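Local coordinates for carboxylesterase (Est-2) (Archaeoglobus fulgidus, PDB 5FRD), which is an alpha/beta hydrolase that probably hydrolyses carboxylic esters and binds a molecule of coenzyme A close to its active site, at residues Val94-Tyr99 against Asp173-Leu178; Thr114-Arg119 against Glu209-His214. One frame throughout, in Å; residues are numbered along the deposited sequence. Where two conformers were deposited one is given.

Interaction 1: residues Val94-Tyr99 against Asp173-Leu178. With COA (coenzyme A), chain C.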
# COMPACT_ATOMS: atom_id res chain seq x y z
N VAL A 94 1.85 -0.71 6.90
CA VAL A 94 0.64 -0.30 7.63
C VAL A 94 -0.33 -1.47 7.69
O VAL A 94 -0.87 -1.76 8.76
CB VAL A 94 0.01 0.95 7.01
CG1 VAL A 94 -1.34 1.26 7.66
CG2 VAL A 94 0.95 2.14 7.13
N ALA A 95 -0.55 -2.18 6.58
CA ALA A 95 -1.43 -3.33 6.57
C ALA A 95 -0.98 -4.43 7.54
O ALA A 95 -1.83 -5.03 8.20
CB ALA A 95 -1.55 -3.90 5.15
N GLN A 96 0.31 -4.71 7.58
CA GLN A 96 0.81 -5.73 8.49
C GLN A 96 0.57 -5.31 9.94
O GLN A 96 0.07 -6.15 10.72
CB GLN A 96 2.30 -5.96 8.26
CG GLN A 96 2.61 -6.64 6.94
CD GLN A 96 4.07 -6.62 6.64
OE1 GLN A 96 4.84 -7.39 7.20
NE2 GLN A 96 4.50 -5.70 5.77
N LYS A 97 0.86 -4.06 10.30
CA LYS A 97 0.62 -3.58 11.66
C LYS A 97 -0.87 -3.56 11.97
O LYS A 97 -1.28 -3.87 13.12
CB LYS A 97 1.28 -2.25 11.92
CG LYS A 97 2.80 -2.29 11.89
CD LYS A 97 3.44 -3.06 13.04
CE LYS A 97 4.82 -2.52 13.36
NZ LYS A 97 5.20 -2.88 14.75
N LEU A 98 -1.71 -3.21 11.00
CA LEU A 98 -3.14 -3.25 11.17
C LEU A 98 -3.62 -4.66 11.51
O LEU A 98 -4.45 -4.85 12.42
CB LEU A 98 -3.83 -2.69 9.92
CG LEU A 98 -5.35 -2.60 9.89
CD1 LEU A 98 -5.81 -1.56 8.86
CD2 LEU A 98 -6.00 -3.93 9.59
N TYR A 99 -3.14 -5.65 10.77
CA TYR A 99 -3.50 -7.04 11.02
C TYR A 99 -3.06 -7.45 12.42
O TYR A 99 -3.82 -8.11 13.14
CB TYR A 99 -2.93 -7.99 9.95
CG TYR A 99 -3.19 -9.43 10.32
CD1 TYR A 99 -4.44 -9.97 10.18
CD2 TYR A 99 -2.20 -10.20 10.87
CE1 TYR A 99 -4.72 -11.28 10.56
CE2 TYR A 99 -2.45 -11.51 11.24
CZ TYR A 99 -3.69 -12.04 11.06
OH TYR A 99 -3.90 -13.36 11.44
N ASP A 173 12.04 3.20 6.84
CA ASP A 173 13.41 2.83 7.18
C ASP A 173 13.51 2.24 8.59
O ASP A 173 14.44 1.47 8.84
CB ASP A 173 14.30 4.06 7.05
CG ASP A 173 15.75 3.71 6.97
OD1 ASP A 173 16.18 2.87 6.17
OD2 ASP A 173 16.51 4.35 7.70
N ARG A 174 12.58 2.60 9.46
CA ARG A 174 12.54 2.09 10.84
C ARG A 174 11.62 0.89 11.01
O ARG A 174 11.55 0.31 12.10
CB ARG A 174 12.14 3.21 11.80
CG ARG A 174 13.18 4.32 11.89
CD ARG A 174 12.97 5.24 13.09
NE ARG A 174 11.75 6.06 13.01
CZ ARG A 174 11.67 7.29 12.50
NH1 ARG A 174 12.73 7.92 12.00
NH2 ARG A 174 10.49 7.92 12.50
N PHE A 175 10.93 0.48 9.94
CA PHE A 175 10.00 -0.62 10.02
C PHE A 175 10.73 -1.96 9.87
O PHE A 175 11.44 -2.19 8.89
CB PHE A 175 8.94 -0.46 8.90
CG PHE A 175 8.00 -1.62 8.81
CD1 PHE A 175 6.96 -1.77 9.72
CD2 PHE A 175 8.15 -2.56 7.80
CE1 PHE A 175 6.12 -2.84 9.64
CE2 PHE A 175 7.29 -3.63 7.71
CZ PHE A 175 6.28 -3.76 8.62
N ASP A 176 10.53 -2.85 10.84
CA ASP A 176 11.24 -4.13 10.85
C ASP A 176 10.47 -5.18 11.65
O ASP A 176 10.46 -5.15 12.89
CB ASP A 176 12.64 -3.94 11.45
CG ASP A 176 13.45 -5.22 11.46
OD1 ASP A 176 13.16 -6.14 10.67
OD2 ASP A 176 14.37 -5.32 12.29
N LEU A 177 9.85 -6.11 10.92
CA LEU A 177 9.22 -7.28 11.49
C LEU A 177 9.95 -8.57 11.05
O LEU A 177 9.43 -9.66 11.27
CB LEU A 177 7.78 -7.35 11.03
CG LEU A 177 6.82 -6.26 11.50
CD1 LEU A 177 5.44 -6.45 10.91
CD2 LEU A 177 6.73 -6.21 13.02
N LEU A 178 11.13 -8.45 10.47
CA LEU A 178 11.73 -9.59 9.74
C LEU A 178 11.97 -10.80 10.68
O LEU A 178 11.56 -11.91 10.37
CB LEU A 178 13.02 -9.14 9.06
CG LEU A 178 13.69 -10.07 8.07
CD1 LEU A 178 12.85 -10.19 6.82
CD2 LEU A 178 15.09 -9.56 7.72
N1A COA C . 12.54 -9.44 3.12
C2A COA C . 13.46 -10.41 3.12
N3A COA C . 14.75 -10.17 3.42
C4A COA C . 15.15 -8.92 3.76
C5A COA C . 14.21 -7.82 3.78
C6A COA C . 12.84 -8.15 3.45
N6A COA C . 11.90 -7.17 3.44
N7A COA C . 14.87 -6.69 4.12
C8A COA C . 16.14 -7.07 4.33
N9A COA C . 16.29 -8.39 4.10
C1B COA C . 17.57 -9.12 4.20
C2B COA C . 18.43 -8.70 3.05
O2B COA C . 18.12 -9.48 1.90
C3B COA C . 19.83 -8.90 3.62
O3B COA C . 20.19 -10.27 3.49
P3B COA C . 21.66 -10.74 3.01
O7A COA C . 22.54 -10.20 4.12
O8A COA C . 21.83 -10.07 1.66
O9A COA C . 21.55 -12.24 2.93
C4B COA C . 19.66 -8.55 5.09
O4B COA C . 18.26 -8.73 5.37
C5B COA C . 20.08 -7.13 5.45
O5B COA C . 19.33 -6.20 4.65
P1A COA C . 18.91 -4.76 5.22
O1A COA C . 18.36 -4.87 6.58
O2A COA C . 17.99 -4.18 4.14
O3A COA C . 20.23 -3.86 5.36
P2A COA C . 21.41 -3.58 4.30
O4A COA C . 22.24 -2.57 5.04
O5A COA C . 21.96 -4.88 3.78
O6A COA C . 20.74 -2.90 3.00
CBP COA C . 19.65 -1.29 1.65
CCP COA C . 20.13 -1.62 3.06
CDP COA C . 18.92 0.05 1.70
CEP COA C . 20.88 -1.20 0.72
CAP COA C . 18.68 -2.41 1.18
OAP COA C . 17.61 -2.59 2.15
C9P COA C . 18.09 -2.12 -0.18
O9P COA C . 18.79 -2.16 -1.17
N8P COA C . 16.77 -1.87 -0.23
C7P COA C . 16.01 -1.74 -1.48
C6P COA C . 15.91 -0.31 -2.00
C5P COA C . 15.03 0.67 -1.24
O5P COA C . 15.47 1.78 -0.92
N4P COA C . 13.78 0.29 -0.99
C3P COA C . 12.81 1.17 -0.37
C2P COA C . 11.86 0.36 0.49
S1P COA C . 10.57 1.46 1.11
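The ring of Phe175 is met at its edge, near the ring plane, by CE of Lys97, which in the conformer given lies 4.0 Å from Phe175 CE1. The amide of Gln96 approaches the same ring obliquely: Gln96 NE2 sits 3.9 Å from Phe175 CZ, and amide and ring planes stand 80° apart. The CB of Phe175 already points toward the helix, and chi1 of 175° sets CG anti to the backbone N. Leu177 straddles the same two partners with its methyls. Its CD1 lies 3.9 Å from Gln96 OE1, and its CD2 is 4.1 Å from Lys97 NZ; Lys97 was deposited in two conformers, so its CE and NZ contacts are both less certain. No hydrogen bond joins the two segments, and the contact between them is made by packing. Helix 90-101, which carries Val94-Tyr99, follows strand 83-88 through a GxSxG sequence that fits the nucleophile elbow of alpha/beta hydrolases, whereas Asp173-Leu178 links two helices of the helical insertion between strands 106-112 and 192-197, where this fold commonly carries its cap. The buried Gln96 amide is satisfied from outside the pair: OE1 bonds with Tyr181 OH, and NE2 with the carbonyls of Gly92 and Gly115. An alanine here would probably leave Tyr181 OH and the Gly115 carbonyl without this mate and open a gap beside Phe175 CZ. Asp176-Leu178 forms an Asx turn, in which Leu178 N donates to Asp176 OD1 at 3.1 Å, arriving from above the carboxylate plane, 41° out of it. At the end of this turn, Leu178 CD1 lies 3.8 Å from C2A of the coenzyme A adenine.

Interaction 2: residues Thr114-Arg119 against Glu209-His214. With COA (coenzyme A), chain C.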
# COMPACT_ATOMS: atom_id res chain seq x y z
N THR A 114 5.95 -4.66 -1.18
CA THR A 114 6.22 -4.33 0.20
C THR A 114 7.18 -5.33 0.80
O THR A 114 7.88 -6.02 0.07
CB THR A 114 4.87 -4.16 0.95
OG1 THR A 114 5.09 -3.62 2.26
CG2 THR A 114 4.10 -5.44 1.06
N GLY A 115 7.30 -5.35 2.12
CA GLY A 115 8.30 -6.19 2.76
C GLY A 115 8.10 -6.22 4.25
O GLY A 115 7.40 -5.37 4.84
N ALA A 116 8.73 -7.19 4.88
CA ALA A 116 8.78 -7.29 6.35
C ALA A 116 9.76 -6.33 6.99
O ALA A 116 9.71 -6.09 8.19
CB ALA A 116 9.12 -8.71 6.74
N ARG A 117 10.61 -5.73 6.19
CA ARG A 117 11.58 -4.72 6.58
C ARG A 117 11.78 -3.83 5.36
O ARG A 117 11.90 -4.36 4.22
CB ARG A 117 12.91 -5.37 6.97
CG ARG A 117 13.94 -4.39 7.51
CD ARG A 117 15.30 -5.05 7.69
NE ARG A 117 15.31 -5.92 8.87
CZ ARG A 117 16.35 -6.63 9.26
NH1 ARG A 117 17.48 -6.65 8.56
NH2 ARG A 117 16.24 -7.38 10.36
N LEU A 118 11.79 -2.51 5.57
CA LEU A 118 11.78 -1.56 4.45
C LEU A 118 12.87 -0.51 4.57
O LEU A 118 12.63 0.70 4.39
CB LEU A 118 10.39 -0.95 4.31
CG LEU A 118 9.27 -1.90 3.88
CD1 LEU A 118 7.93 -1.19 3.95
CD2 LEU A 118 9.50 -2.44 2.47
N ARG A 119 14.09 -0.97 4.79
CA ARG A 119 15.22 -0.06 4.74
C ARG A 119 15.24 0.69 3.40
O ARG A 119 14.96 0.12 2.34
CB ARG A 119 16.53 -0.83 4.91
CG ARG A 119 16.77 -1.34 6.34
CD ARG A 119 17.09 -0.23 7.35
NE ARG A 119 18.02 0.75 6.83
CZ ARG A 119 19.31 0.53 6.60
NH1 ARG A 119 19.88 -0.63 6.90
NH2 ARG A 119 20.05 1.51 6.05
N GLU A 209 8.88 -13.41 -1.99
CA GLU A 209 9.10 -14.82 -1.65
C GLU A 209 9.24 -15.00 -0.13
O GLU A 209 8.80 -16.02 0.38
CB GLU A 209 10.33 -15.37 -2.38
CG GLU A 209 10.12 -15.60 -3.86
CD GLU A 209 9.33 -16.85 -4.22
OE1 GLU A 209 8.77 -17.52 -3.32
OE2 GLU A 209 9.26 -17.17 -5.43
N PHE A 210 9.78 -14.01 0.58
CA PHE A 210 9.90 -14.12 2.05
C PHE A 210 8.52 -14.23 2.66
O PHE A 210 8.24 -15.13 3.46
CB PHE A 210 10.65 -12.93 2.62
CG PHE A 210 10.75 -12.96 4.12
CD1 PHE A 210 11.80 -13.60 4.73
CD2 PHE A 210 9.77 -12.38 4.91
CE1 PHE A 210 11.94 -13.64 6.11
CE2 PHE A 210 9.88 -12.44 6.31
CZ PHE A 210 10.95 -13.09 6.91
N PHE A 211 7.60 -13.34 2.28
CA PHE A 211 6.22 -13.49 2.75
C PHE A 211 5.60 -14.82 2.38
O PHE A 211 4.94 -15.49 3.19
CB PHE A 211 5.31 -12.40 2.14
CG PHE A 211 5.54 -11.01 2.65
CD1 PHE A 211 5.50 -10.72 4.01
CD2 PHE A 211 5.67 -9.96 1.73
CE1 PHE A 211 5.62 -9.39 4.43
CE2 PHE A 211 5.81 -8.65 2.17
CZ PHE A 211 5.80 -8.39 3.51
N HIS A 212 5.79 -15.24 1.14
CA HIS A 212 5.19 -16.46 0.64
C HIS A 212 5.69 -17.69 1.40
O HIS A 212 4.90 -18.59 1.69
CB HIS A 212 5.48 -16.56 -0.85
CG HIS A 212 4.74 -17.63 -1.57
ND1 HIS A 212 3.44 -18.00 -1.32
CD2 HIS A 212 5.14 -18.40 -2.61
CE1 HIS A 212 3.09 -18.97 -2.14
NE2 HIS A 212 4.10 -19.21 -2.96
N LYS A 213 6.96 -17.70 1.78
CA LYS A 213 7.54 -18.80 2.58
C LYS A 213 6.96 -18.84 3.98
O LYS A 213 6.78 -19.93 4.53
CB LYS A 213 9.05 -18.66 2.63
CG LYS A 213 9.72 -19.12 1.36
CD LYS A 213 11.20 -19.25 1.50
CE LYS A 213 11.87 -18.00 2.03
NZ LYS A 213 13.32 -18.01 1.69
N HIS A 214 6.69 -17.68 4.57
CA HIS A 214 6.34 -17.58 6.01
C HIS A 214 4.88 -17.43 6.31
O HIS A 214 4.52 -17.36 7.48
CB HIS A 214 7.15 -16.47 6.67
CG HIS A 214 8.59 -16.81 6.78
ND1 HIS A 214 9.54 -16.31 5.93
CD2 HIS A 214 9.22 -17.70 7.58
CE1 HIS A 214 10.72 -16.83 6.24
NE2 HIS A 214 10.55 -17.67 7.24
N1A COA C . 12.54 -9.44 3.12
C2A COA C . 13.46 -10.41 3.12
N3A COA C . 14.75 -10.17 3.42
C4A COA C . 15.15 -8.92 3.76
C5A COA C . 14.21 -7.82 3.78
C6A COA C . 12.84 -8.15 3.45
N6A COA C . 11.90 -7.17 3.44
N7A COA C . 14.87 -6.69 4.12
C8A COA C . 16.14 -7.07 4.33
N9A COA C . 16.29 -8.39 4.10
C1B COA C . 17.57 -9.12 4.20
C2B COA C . 18.43 -8.70 3.05
O2B COA C . 18.12 -9.48 1.90
C3B COA C . 19.83 -8.90 3.62
O3B COA C . 20.19 -10.27 3.49
P3B COA C . 21.66 -10.74 3.01
O7A COA C . 22.54 -10.20 4.12
O8A COA C . 21.83 -10.07 1.66
O9A COA C . 21.55 -12.24 2.93
C4B COA C . 19.66 -8.55 5.09
O4B COA C . 18.26 -8.73 5.37
C5B COA C . 20.08 -7.13 5.45
O5B COA C . 19.33 -6.20 4.65
P1A COA C . 18.91 -4.76 5.22
O1A COA C . 18.36 -4.87 6.58
O2A COA C . 17.99 -4.18 4.14
O3A COA C . 20.23 -3.86 5.36
P2A COA C . 21.41 -3.58 4.30
O4A COA C . 22.24 -2.57 5.04
O5A COA C . 21.96 -4.88 3.78
O6A COA C . 20.74 -2.90 3.00
CBP COA C . 19.65 -1.29 1.65
CCP COA C . 20.13 -1.62 3.06
CDP COA C . 18.92 0.05 1.70
CEP COA C . 20.88 -1.20 0.72
CAP COA C . 18.68 -2.41 1.18
OAP COA C . 17.61 -2.59 2.15
C9P COA C . 18.09 -2.12 -0.18
O9P COA C . 18.79 -2.16 -1.17
N8P COA C . 16.77 -1.87 -0.23
C7P COA C . 16.01 -1.74 -1.48
C6P COA C . 15.91 -0.31 -2.00
C5P COA C . 15.03 0.67 -1.24
O5P COA C . 15.47 1.78 -0.92
N4P COA C . 13.78 0.29 -0.99
C3P COA C . 12.81 1.17 -0.37
C2P COA C . 11.86 0.36 0.49
S1P COA C . 10.57 1.46 1.11
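Phe211 and Phe210 of helix 205-214 pack against the backbone and small side chains of Thr114-Ala116, a buried packing contact of two phenylalanine rings on a loop backbone, where the loop after strand 106-112 enters the coenzyme A pocket. The evidence for tight packing is Phe211 CZ, only 3.2 Å from Gly115 C; Gly115 C and Ala116 N both approach the ring obliquely. CG of Phe211 lies beside its backbone N, anti to the carbonyl carbon (chi1 -70°). Thr114 crosses that ring at about a right angle, its CG2 3.8 Å from Phe211 CE2, while Thr114 OG1 bonds to the carbonyl of Ser89, the presumed nucleophile. Ala116 is shared: Phe210 CE2 lies 3.8 Å from its CB, and Phe211 meets its N. CB and CG of Phe210 also touch the adenine of coenzyme A. One face of the Phe210 ring is covered by His214: ND1 stands 3.5 Å above the plane, over the centre. The same ND1 donates to Phe210 O at 3.0 Å, and His214 N reaches that oxygen from the opposite face of the carbonyl plane. Gly115 matters by what it lacks, since a CB there would lie about 2.8 Å from the adenine N6A, too close. The amine itself donates to Arg117 O at 2.9 Å (157° at the hydrogen). Further along the loop, Arg117 NH1 donates to the diphosphate oxygen O1A at 2.8 Å (154°), the oxygen lying in the guanidinium plane at its edge. Asp176 bridges to Arg117 NE and so helps fix that plane. Chemically, the two rings pack on backbone and on Ala116 CB, and Phe210 also lines the adenine site, whereas base and diphosphate are read by a main-chain carbonyl and an arginine whose charge probably offsets that of the phosphates.

How the interactions relate
From the N terminus the segments come in the order 94-99, 114-119, 173-178 and 209-214, with those of the two contacts alternating. Interaction 1 closes a loop of 73 intervening residues, mostly helical, that contains 114-119; interaction 2 closes one of 89 that contains 173-178, and the two loops therefore cross. The first ties helix 90-101 of the core to the helical insertion, the second ties the loop after strand 106-112 to helix 205-214. They lie about 10 Å apart, centre to centre, and they touch directly: Leu177 N lies 2.7 Å from Ala116 O, a probable hydrogen bond, and Leu178 CD1 packs on Phe210 CZ. Both contacts reach the bound coenzyme A.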